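Local coordinates for protein SalCYP truncation (Salinispora tropica, PDB 7ABB) that belongs to the cytochrome P450 family and holds a heme c within a largely helical fold, at residues W44-Y49 with D301-P306; G85-E90 with W213-T218; P109-N114 with R349-T354. One frame throughout, in Å; residues are numbered along the deposited sequence.

From the N terminus, residues 44-49 include the end of a sheet strand (44-46) that pairs with strand 302-304 in 301-306, 252 residues later, so contact 1 closes a long and mostly helical loop. Contact 2 lies wholly within that loop, where helix 86-95 meets the hairpin of 214-219. Contact 3 starts between the two segments of contact 2, at 109-114, and ends at 349-354, beyond both other contacts; it therefore crosses each of them along the chain. None touches another: the centres are about 29 Å (1 and 2), 32 Å (2 and 3) and 34 Å (1 and 3) apart. Contacts 1 and 3 lie on opposite sides of the chain's centre, one in the sheet, the other in the helical part.

Contact 1 (W44-Y49 with D301-P306); sequences WVLSTY and DTVLLP
W44 and L304 share the shortest of three backbone hydrogen bonds here, L304 N to W44 O at 2.8 Å, which joins two parallel strands in the mixed beta sheet of the cytochrome P450 fold. W44 N in turn donates to T302 O at 2.9 Å, so W44 bonds to the residues on both sides of V303, the defining pattern of a parallel bridge. One step on, L46 N binds L304 O at 3.1 Å. The strand axes run the same way, inclined by 31°, and the other edges of the pair are taken by the antiparallel strands 34-37 and 285-288. At the start of the ladder a water links two side chains: it accepts from W44 NE1 and donates to D301 OD2, the latter at only 2.6 Å. The carboxylate stands at the indole edge with its CG in the ring plane, yet the two planes are 51° apart. S298 N also binds D301 OD2, giving this oxygen a second grip.

Apolar packing continues on both faces. V303 CG1 meets L46 CG at 3.6 Å on the face that carries W44 and V303. L46 and L305 run abreast in one direction, with CD1 of L46 3.6 Å from CD2 of L305; A55 of helix 49-56 touches both. V45 CG1, anti to its backbone N (chi1 -178°), meets P306 CG at 3.6 Å, and Y22 of helix 19-29 packs on both residues. L46 O is buried without a polar partner in the model, with P306 CD and P306 CG both 3.4 Å from it.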
loop_
_atom_site.group_PDB
_atom_site.type_symbol
_atom_site.label_atom_id
_atom_site.label_comp_id
_atom_site.label_asym_id
_atom_site.label_seq_id
_atom_site.Cartn_x
_atom_site.Cartn_y
_atom_site.Cartn_z
ATOM N N TRP A 44 -9.903 0.824 20.502
ATOM C CA TRP A 44 -10.719 -0.266 19.996
ATOM C C TRP A 44 -10.173 -0.772 18.668
ATOM O O TRP A 44 -9.615 -0.006 17.871
ATOM C CB TRP A 44 -12.167 0.184 19.816
ATOM C CG TRP A 44 -12.946 0.253 21.101
ATOM C CD1 TRP A 44 -13.167 1.354 21.886
ATOM C CD2 TRP A 44 -13.623 -0.842 21.760
ATOM N NE1 TRP A 44 -13.932 1.013 22.980
ATOM C CE2 TRP A 44 -14.230 -0.317 22.920
ATOM C CE3 TRP A 44 -13.782 -2.200 21.472
ATOM C CZ2 TRP A 44 -14.975 -1.104 23.795
ATOM C CZ3 TRP A 44 -14.517 -2.978 22.343
ATOM C CH2 TRP A 44 -15.100 -2.433 23.489
ATOM N N VAL A 45 -10.344 -2.072 18.435
ATOM C CA VAL A 45 -9.992 -2.721 17.178
ATOM C C VAL A 45 -11.240 -3.387 16.619
ATOM O O VAL A 45 -11.729 -4.379 17.187
ATOM C CB VAL A 45 -8.865 -3.749 17.360
ATOM C CG1 VAL A 45 -8.492 -4.364 16.018
ATOM C CG2 VAL A 45 -7.651 -3.108 18.020
ATOM N N LEU A 46 -11.765 -2.863 15.515
ATOM C CA LEU A 46 -12.874 -3.522 14.840
ATOM C C LEU A 46 -12.381 -4.786 14.149
ATOM O O LEU A 46 -11.247 -4.854 13.673
ATOM C CB LEU A 46 -13.538 -2.598 13.828
ATOM C CG LEU A 46 -14.098 -1.308 14.421
ATOM C CD1 LEU A 46 -14.972 -0.616 13.401
ATOM C CD2 LEU A 46 -14.933 -1.498 15.690
ATOM N N SER A 47 -13.235 -5.814 14.119
ATOM C CA SER A 47 -12.801 -7.128 13.655
ATOM C C SER A 47 -13.645 -7.742 12.548
ATOM O O SER A 47 -13.359 -8.884 12.141
ATOM C CB SER A 47 -12.768 -8.107 14.825
ATOM O OG SER A 47 -14.085 -8.351 15.296
ATOM N N THR A 48 -14.659 -7.046 12.045
ATOM C CA THR A 48 -15.527 -7.597 11.014
ATOM C C THR A 48 -15.401 -6.800 9.727
ATOM O O THR A 48 -15.112 -5.595 9.747
ATOM C CB THR A 48 -17.015 -7.635 11.451
ATOM O OG1 THR A 48 -17.583 -6.308 11.502
ATOM C CG2 THR A 48 -17.175 -8.284 12.789
ATOM N N TYR A 49 -15.659 -7.487 8.613
ATOM C CA TYR A 49 -15.680 -6.835 7.311
ATOM C C TYR A 49 -16.761 -5.768 7.275
ATOM O O TYR A 49 -16.490 -4.623 6.901
ATOM C CB TYR A 49 -15.920 -7.872 6.223
ATOM C CG TYR A 49 -16.053 -7.319 4.843
ATOM C CD1 TYR A 49 -14.935 -7.114 4.057
ATOM C CD2 TYR A 49 -17.297 -7.022 4.303
ATOM C CE1 TYR A 49 -15.040 -6.605 2.755
ATOM C CE2 TYR A 49 -17.419 -6.527 3.005
ATOM C CZ TYR A 49 -16.295 -6.323 2.234
ATOM O OH TYR A 49 -16.426 -5.840 0.957
ATOM N N ASP A 301 -12.661 7.856 21.620
ATOM C CA ASP A 301 -11.878 6.642 21.446
ATOM C C ASP A 301 -11.200 6.627 20.089
ATOM O O ASP A 301 -11.796 6.976 19.060
ATOM C CB ASP A 301 -12.760 5.399 21.545
ATOM C CG ASP A 301 -13.172 5.056 22.974
ATOM O OD1 ASP A 301 -12.493 5.488 23.931
ATOM O OD2 ASP A 301 -14.188 4.343 23.144
ATOM N N THR A 302 -9.958 6.159 20.083
ATOM C CA THR A 302 -9.306 5.752 18.848
ATOM C C THR A 302 -9.821 4.380 18.445
ATOM O O THR A 302 -9.988 3.502 19.300
ATOM C CB THR A 302 -7.798 5.727 19.051
ATOM O OG1 THR A 302 -7.346 7.057 19.337
ATOM C CG2 THR A 302 -7.072 5.189 17.827
ATOM N N VAL A 303 -10.120 4.224 17.159
ATOM C CA VAL A 303 -10.613 2.970 16.604
ATOM C C VAL A 303 -9.722 2.578 15.434
ATOM O O VAL A 303 -9.547 3.352 14.499
ATOM C CB VAL A 303 -12.073 3.089 16.137
ATOM C CG1 VAL A 303 -12.592 1.765 15.633
ATOM C CG2 VAL A 303 -12.953 3.577 17.273
ATOM N N LEU A 304 -9.201 1.360 15.467
ATOM C CA LEU A 304 -8.402 0.847 14.362
ATOM C C LEU A 304 -9.238 -0.034 13.444
ATOM O O LEU A 304 -10.124 -0.776 13.893
ATOM C CB LEU A 304 -7.197 0.051 14.870
ATOM C CG LEU A 304 -6.233 0.775 15.803
ATOM C CD1 LEU A 304 -4.974 -0.060 15.971
ATOM C CD2 LEU A 304 -5.912 2.170 15.285
ATOM N N LEU A 305 -8.893 0.003 12.154
ATOM C CA LEU A 305 -9.621 -0.668 11.080
ATOM C C LEU A 305 -8.672 -1.629 10.364
ATOM O O LEU A 305 -8.294 -1.396 9.207
ATOM C CB LEU A 305 -10.208 0.359 10.113
ATOM C CG LEU A 305 -11.106 1.434 10.753
ATOM C CD1 LEU A 305 -11.662 2.358 9.662
ATOM C CD2 LEU A 305 -12.201 0.819 11.530
ATOM N N PRO A 306 -8.261 -2.723 11.017
ATOM C CA PRO A 306 -7.219 -3.580 10.414
ATOM C C PRO A 306 -7.738 -4.342 9.201
ATOM O O PRO A 306 -8.681 -5.136 9.293
ATOM C CB PRO A 306 -6.830 -4.526 11.556
ATOM C CG PRO A 306 -8.052 -4.539 12.447
ATOM C CD PRO A 306 -8.570 -3.141 12.398
HETATM O O HOH W 1 -14.543 2.947 25.349
#

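Contact 2 (G85-E90 with W213-T218); sequences GRTHNE and WEIDGT. With HEC (heme c), chain B.
E90 extends toward I215 and D216 because its CG is anti to the backbone N (chi1 -161°) and the chain stays extended beyond it, which carries the carboxylate from helix 86-95 to the tip of a two-stranded beta hairpin. The hairpin closes through a type I' turn from I215 to T218, whose ends exchange backbone hydrogen bonds in both directions. D216 N donates to E90 OE2 at 2.8 Å, with an N-H...O angle of 158°. The donor comes in on the syn side of the carboxylate, 26° out of its plane. A water, unusually close to E90 OE1 at 2.5 Å, donates to it and accepts from G217 N at 2.9 Å. The carboxylate thus engages two successive amides of the turn, one directly and one through water. OE1 also lies 2.9 Å from E214 O; as both are acceptors, this proximity is probably unfavourable, and the water and a weak, long ion pair with R94 may offset it.

The helix is probably the C helix of the P450 fold, and its H88, a heme c pocket residue, binds H339 O and P80 O. Nearer the helix, the aliphatic part of E90 overlaps I215 while the two head opposite ways, E90 CG to I215 CD1 at 3.7 Å. T87 stands roughly perpendicular to I215, its CG2 3.5 Å from I215 CG2.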
loop_
_atom_site.group_PDB
_atom_site.type_symbol
_atom_site.label_atom_id
_atom_site.label_comp_id
_atom_site.label_asym_id
_atom_site.label_seq_id
_atom_site.Cartn_x
_atom_site.Cartn_y
_atom_site.Cartn_z
ATOM N N GLY A 85 -14.060 16.083 4.338
ATOM C CA GLY A 85 -15.101 17.006 3.959
ATOM C C GLY A 85 -14.878 17.544 2.560
ATOM O O GLY A 85 -14.169 16.961 1.737
ATOM N N ARG A 86 -15.502 18.685 2.291
ATOM C CA ARG A 86 -15.517 19.184 0.922
ATOM C C ARG A 86 -14.103 19.452 0.401
ATOM O O ARG A 86 -13.834 19.253 -0.788
ATOM C CB ARG A 86 -16.388 20.437 0.828
ATOM C CG ARG A 86 -15.728 21.697 1.294
ATOM C CD ARG A 86 -16.668 22.892 1.116
ATOM N NE ARG A 86 -17.761 22.886 2.076
ATOM C CZ ARG A 86 -19.058 22.829 1.767
ATOM N NH1 ARG A 86 -19.462 22.730 0.503
ATOM N NH2 ARG A 86 -19.969 22.870 2.738
ATOM N N THR A 87 -13.194 19.927 1.264
ATOM C CA THR A 87 -11.826 20.204 0.810
ATOM C C THR A 87 -11.127 18.911 0.414
ATOM O O THR A 87 -10.370 18.870 -0.569
ATOM C CB THR A 87 -11.045 20.924 1.916
ATOM O OG1 THR A 87 -11.540 22.279 2.053
ATOM C CG2 THR A 87 -9.568 20.960 1.655
ATOM N N HIS A 88 -11.352 17.844 1.168
ATOM C CA HIS A 88 -10.766 16.569 0.770
ATOM C C HIS A 88 -11.317 16.116 -0.573
ATOM O O HIS A 88 -10.565 15.648 -1.438
ATOM C CB HIS A 88 -11.031 15.491 1.822
ATOM C CG HIS A 88 -10.698 14.120 1.343
ATOM N ND1 HIS A 88 -9.433 13.586 1.444
ATOM C CD2 HIS A 88 -11.457 13.176 0.735
ATOM C CE1 HIS A 88 -9.431 12.369 0.936
ATOM N NE2 HIS A 88 -10.642 12.102 0.486
ATOM N N ASN A 89 -12.622 16.285 -0.791
ATOM C CA ASN A 89 -13.195 15.868 -2.063
ATOM C C ASN A 89 -12.623 16.694 -3.215
ATOM O O ASN A 89 -12.376 16.163 -4.305
ATOM C CB ASN A 89 -14.717 15.958 -1.993
ATOM C CG ASN A 89 -15.285 15.140 -0.826
ATOM O OD1 ASN A 89 -14.761 14.072 -0.475
ATOM N ND2 ASN A 89 -16.344 15.648 -0.212
ATOM N N GLU A 90 -12.333 17.974 -2.975
ATOM C CA GLU A 90 -11.767 18.802 -4.037
ATOM C C GLU A 90 -10.348 18.368 -4.360
ATOM O O GLU A 90 -9.967 18.325 -5.533
ATOM C CB GLU A 90 -11.788 20.281 -3.654
ATOM C CG GLU A 90 -11.647 21.228 -4.842
ATOM C CD GLU A 90 -11.791 22.692 -4.451
ATOM O OE1 GLU A 90 -11.516 23.556 -5.312
ATOM O OE2 GLU A 90 -12.161 22.982 -3.292
ATOM N N TRP A 213 -4.024 25.360 -9.219
ATOM C CA TRP A 213 -5.115 24.797 -8.432
ATOM C C TRP A 213 -5.592 25.769 -7.367
ATOM O O TRP A 213 -4.797 26.452 -6.713
ATOM C CB TRP A 213 -4.707 23.501 -7.735
ATOM C CG TRP A 213 -4.530 22.323 -8.642
ATOM C CD1 TRP A 213 -4.608 22.323 -10.009
ATOM C CD2 TRP A 213 -4.237 20.978 -8.257
ATOM N NE1 TRP A 213 -4.383 21.067 -10.496
ATOM C CE2 TRP A 213 -4.128 20.216 -9.450
ATOM C CE3 TRP A 213 -4.037 20.342 -7.027
ATOM C CZ2 TRP A 213 -3.862 18.848 -9.441
ATOM C CZ3 TRP A 213 -3.759 18.979 -7.020
ATOM C CH2 TRP A 213 -3.669 18.247 -8.222
ATOM N N GLU A 214 -6.903 25.786 -7.181
ATOM C CA GLU A 214 -7.542 26.415 -6.037
ATOM C C GLU A 214 -8.287 25.337 -5.266
ATOM O O GLU A 214 -8.778 24.360 -5.843
ATOM C CB GLU A 214 -8.504 27.523 -6.443
ATOM C CG GLU A 214 -7.794 28.844 -6.735
ATOM C CD GLU A 214 -8.749 29.983 -7.027
ATOM O OE1 GLU A 214 -8.269 31.094 -7.324
ATOM O OE2 GLU A 214 -9.977 29.770 -6.949
ATOM N N ILE A 215 -8.321 25.502 -3.951
ATOM C CA ILE A 215 -9.085 24.636 -3.071
ATOM C C ILE A 215 -9.900 25.552 -2.178
ATOM O O ILE A 215 -9.336 26.416 -1.495
ATOM C CB ILE A 215 -8.189 23.717 -2.228
ATOM C CG1 ILE A 215 -7.379 22.775 -3.120
ATOM C CG2 ILE A 215 -9.017 22.922 -1.233
ATOM C CD1 ILE A 215 -8.173 21.665 -3.808
ATOM N N ASP A 216 -11.218 25.381 -2.198
ATOM C CA ASP A 216 -12.110 26.211 -1.391
ATOM C C ASP A 216 -11.970 27.687 -1.767
ATOM O O ASP A 216 -12.020 28.571 -0.907
ATOM C CB ASP A 216 -11.836 26.005 0.101
ATOM C CG ASP A 216 -13.042 26.297 0.974
ATOM O OD1 ASP A 216 -14.138 26.567 0.441
ATOM O OD2 ASP A 216 -12.888 26.258 2.213
ATOM N N GLY A 217 -11.763 27.951 -3.060
ATOM C CA GLY A 217 -11.631 29.306 -3.564
ATOM C C GLY A 217 -10.323 29.999 -3.253
ATOM O O GLY A 217 -10.223 31.215 -3.460
ATOM N N THR A 218 -9.321 29.270 -2.767
ATOM C CA THR A 218 -8.058 29.846 -2.348
ATOM C C THR A 218 -6.929 29.163 -3.104
ATOM O O THR A 218 -6.939 27.933 -3.221
ATOM C CB THR A 218 -7.853 29.665 -0.835
ATOM O OG1 THR A 218 -8.850 30.418 -0.131
ATOM C CG2 THR A 218 -6.484 30.148 -0.407
HETATM FE FE HEC B . -2.454 3.776 -1.055
HETATM C CHA HEC B . -4.569 5.675 0.885
HETATM C CHB HEC B . -3.443 1.004 0.698
HETATM C CHC HEC B . -0.383 1.858 -3.003
HETATM C CHD HEC B . -1.207 6.577 -2.536
HETATM N NA HEC B . -3.719 3.426 0.475
HETATM C C1A HEC B . -4.554 4.334 1.128
HETATM C C2A HEC B . -5.389 3.676 2.111
HETATM C C3A HEC B . -5.066 2.372 2.032
HETATM C C4A HEC B . -4.038 2.204 1.034
HETATM C CMA HEC B . -5.628 1.207 2.866
HETATM C CAA HEC B . -6.474 4.344 3.029
HETATM C CBA HEC B . -5.928 4.867 4.353
HETATM C CGA HEC B . -7.062 5.440 5.184
HETATM O O1A HEC B . -6.709 6.010 6.242
HETATM O O2A HEC B . -8.243 5.308 4.769
HETATM N NB HEC B . -1.957 1.830 -1.102
HETATM C C1B HEC B . -2.512 0.830 -0.325
HETATM C C2B HEC B . -1.970 -0.417 -0.776
HETATM C C3B HEC B . -1.147 -0.179 -1.814
HETATM C C4B HEC B . -1.103 1.227 -2.021
HETATM C CMB HEC B . -2.388 -1.749 -0.122
HETATM C CAB HEC B . -0.286 -1.066 -2.677
HETATM C CBB HEC B . -0.577 -2.531 -2.626
HETATM N NC HEC B . -1.041 4.165 -2.471
HETATM C C1C HEC B . -0.375 3.216 -3.210
HETATM C C2C HEC B . 0.382 3.873 -4.243
HETATM C C3C HEC B . 0.163 5.203 -4.141
HETATM C C4C HEC B . -0.719 5.388 -3.011
HETATM C CMC HEC B . 1.238 3.129 -5.269
HETATM C CAC HEC B . 0.726 6.387 -4.945
HETATM C CBC HEC B . 1.307 6.145 -6.337
HETATM N ND HEC B . -2.806 5.729 -0.836
HETATM C C1D HEC B . -2.160 6.718 -1.578
HETATM C C2D HEC B . -2.690 7.983 -1.180
HETATM C C3D HEC B . -3.717 7.741 -0.130
HETATM C C4D HEC B . -3.743 6.301 0.008
HETATM C CMD HEC B . -2.247 9.342 -1.736
HETATM C CAD HEC B . -4.569 8.776 0.625
HETATM C CBD HEC B . -5.864 8.943 -0.132
HETATM C CGD HEC B . -6.791 9.877 0.622
HETATM O O1D HEC B . -7.777 10.357 0.023
HETATM O O2D HEC B . -6.517 10.121 1.814
HETATM O O HOH W 2 -12.108 25.946 -5.149
#

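Contact 3 (P109-N114 with R349-T354); sequences PAIRAN and RAQILT
The contact of I111 and R112 with T354 belongs to the helical core of the cytochrome P450 fold, where helix 108-120 lies beside helix 345-362, which from its place in the sequence is probably the L helix of the family. The local axes approach to 9.7 Å and their N-to-C directions differ by 39°, so the helices run broadly the same way. Helix 130-147 packs on the same pair through Y138 and N142 against I111, and I352 turns to helix 238-253; the four helices are consistent with the D, E, I, L bundle of the P450 fold.

T354 CG2 is the central group. It reaches the neighbouring helix, 3.5 Å from R112 CA, and also meets I111 CG2 at 3.8 Å; the T354 side chain stands roughly perpendicular to those of both I111 and R112. The R112 chain bends at chi3 (-60°), which turns NE back, and the guanidinium lies with one face over the same methyl: T354 CG2 is 3.9 Å from its plane, offset toward the rim. The charged end is held by salt bridges from NH1 to E357 and E358 farther along the helix of T354.

I111 CD1 reaches A350 CB and the CG of Q351. The Q351 side chain comes within about 4 Å of the heme c, nearest atoms, and its OE1 accepts from N142 ND2.

The orientation of T354 is fixed within its own helix. OG1, anti to the carbonyl carbon, donates to A350 O at 2.7 Å, while T354 N binds that oxygen from the opposite face of the carbonyl plane. A water then donates to T354 OG1 at 2.7 Å and accepts a weak bond from R112 NH2 at 3.4 Å.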
loop_
_atom_site.group_PDB
_atom_site.type_symbol
_atom_site.label_atom_id
_atom_site.label_comp_id
_atom_site.label_asym_id
_atom_site.label_seq_id
_atom_site.Cartn_x
_atom_site.Cartn_y
_atom_site.Cartn_z
ATOM N N PRO A 109 3.531 0.357 -20.601
ATOM C CA PRO A 109 4.733 -0.007 -21.372
ATOM C C PRO A 109 6.018 0.375 -20.653
ATOM O O PRO A 109 6.991 -0.392 -20.661
ATOM C CB PRO A 109 4.515 0.721 -22.704
ATOM C CG PRO A 109 3.004 0.736 -22.842
ATOM C CD PRO A 109 2.540 1.042 -21.449
ATOM N N ALA A 110 6.042 1.535 -19.984
ATOM C CA ALA A 110 7.230 1.924 -19.225
ATOM C C ALA A 110 7.439 1.025 -18.009
ATOM O O ALA A 110 8.566 0.599 -17.732
ATOM C CB ALA A 110 7.114 3.399 -18.813
ATOM N N ILE A 111 6.364 0.714 -17.288
ATOM C CA ILE A 111 6.452 -0.195 -16.150
ATOM C C ILE A 111 6.993 -1.543 -16.596
ATOM O O ILE A 111 7.870 -2.135 -15.954
ATOM C CB ILE A 111 5.070 -0.351 -15.500
ATOM C CG1 ILE A 111 4.582 0.965 -14.896
ATOM C CG2 ILE A 111 5.116 -1.463 -14.448
ATOM C CD1 ILE A 111 3.137 0.891 -14.478
ATOM N N ARG A 112 6.463 -2.047 -17.710
ATOM C CA ARG A 112 6.867 -3.354 -18.217
ATOM C C ARG A 112 8.334 -3.371 -18.619
ATOM O O ARG A 112 9.066 -4.323 -18.310
ATOM C CB ARG A 112 5.972 -3.736 -19.392
ATOM C CG ARG A 112 6.163 -5.192 -19.828
ATOM C CD ARG A 112 5.261 -5.613 -20.973
ATOM N NE ARG A 112 3.874 -5.475 -20.588
ATOM C CZ ARG A 112 3.223 -6.249 -19.722
ATOM N NH1 ARG A 112 3.806 -7.293 -19.128
ATOM N NH2 ARG A 112 1.956 -5.970 -19.442
ATOM N N ALA A 113 8.782 -2.331 -19.332
ATOM C CA ALA A 113 10.177 -2.284 -19.756
ATOM C C ALA A 113 11.110 -2.191 -18.557
ATOM O O ALA A 113 12.212 -2.760 -18.570
ATOM C CB ALA A 113 10.402 -1.109 -20.700
ATOM N N ASN A 114 10.673 -1.463 -17.526
ATOM C CA ASN A 114 11.390 -1.373 -16.256
ATOM C C ASN A 114 11.535 -2.757 -15.611
ATOM O O ASN A 114 12.658 -3.206 -15.332
ATOM C CB ASN A 114 10.628 -0.370 -15.383
ATOM C CG ASN A 114 11.145 -0.216 -13.969
ATOM O OD1 ASN A 114 12.203 -0.693 -13.579
ATOM N ND2 ASN A 114 10.350 0.482 -13.170
ATOM N N ARG A 349 -1.938 -1.960 -8.685
ATOM C CA ARG A 349 -2.354 -3.158 -9.408
ATOM C C ARG A 349 -1.526 -3.359 -10.680
ATOM O O ARG A 349 -1.086 -4.478 -10.984
ATOM C CB ARG A 349 -3.832 -3.065 -9.754
ATOM C CG ARG A 349 -4.765 -3.329 -8.591
ATOM C CD ARG A 349 -6.189 -3.057 -8.989
ATOM N NE ARG A 349 -7.077 -3.663 -8.009
ATOM C CZ ARG A 349 -7.937 -3.009 -7.246
ATOM N NH1 ARG A 349 -8.110 -1.692 -7.338
ATOM N NH2 ARG A 349 -8.673 -3.701 -6.363
ATOM N N ALA A 350 -1.365 -2.296 -11.466
ATOM C CA ALA A 350 -0.601 -2.414 -12.713
ATOM C C ALA A 350 0.837 -2.811 -12.424
ATOM O O ALA A 350 1.416 -3.646 -13.133
ATOM C CB ALA A 350 -0.655 -1.101 -13.501
ATOM N N GLN A 351 1.435 -2.237 -11.383
ATOM C CA GLN A 351 2.826 -2.573 -11.076
ATOM C C GLN A 351 2.978 -4.027 -10.641
ATOM O O GLN A 351 3.962 -4.689 -11.026
ATOM C CB GLN A 351 3.363 -1.663 -9.984
ATOM C CG GLN A 351 3.544 -0.231 -10.408
ATOM C CD GLN A 351 4.057 0.597 -9.288
ATOM O OE1 GLN A 351 5.231 0.530 -8.966
ATOM N NE2 GLN A 351 3.174 1.386 -8.663
ATOM N N ILE A 352 2.063 -4.519 -9.806
ATOM C CA ILE A 352 2.159 -5.887 -9.302
ATOM C C ILE A 352 1.965 -6.877 -10.437
ATOM O O ILE A 352 2.778 -7.788 -10.640
ATOM C CB ILE A 352 1.134 -6.105 -8.173
ATOM C CG1 ILE A 352 1.500 -5.267 -6.974
ATOM C CG2 ILE A 352 1.093 -7.573 -7.753
ATOM C CD1 ILE A 352 0.335 -5.111 -5.969
ATOM N N LEU A 353 0.883 -6.727 -11.191
ATOM C CA LEU A 353 0.604 -7.654 -12.277
ATOM C C LEU A 353 1.732 -7.651 -13.299
ATOM O O LEU A 353 2.194 -8.706 -13.741
ATOM C CB LEU A 353 -0.720 -7.317 -12.940
ATOM C CG LEU A 353 -1.091 -8.195 -14.122
ATOM C CD1 LEU A 353 -1.117 -9.670 -13.733
ATOM C CD2 LEU A 353 -2.425 -7.769 -14.695
ATOM N N THR A 354 2.170 -6.466 -13.709
ATOM C CA THR A 354 3.205 -6.371 -14.737
ATOM C C THR A 354 4.499 -7.012 -14.256
ATOM O O THR A 354 5.164 -7.741 -15.020
ATOM C CB THR A 354 3.423 -4.909 -15.113
ATOM O OG1 THR A 354 2.204 -4.361 -15.626
ATOM C CG2 THR A 354 4.461 -4.790 -16.176
HETATM O O HOH W 3 0.059 -5.657 -16.661
#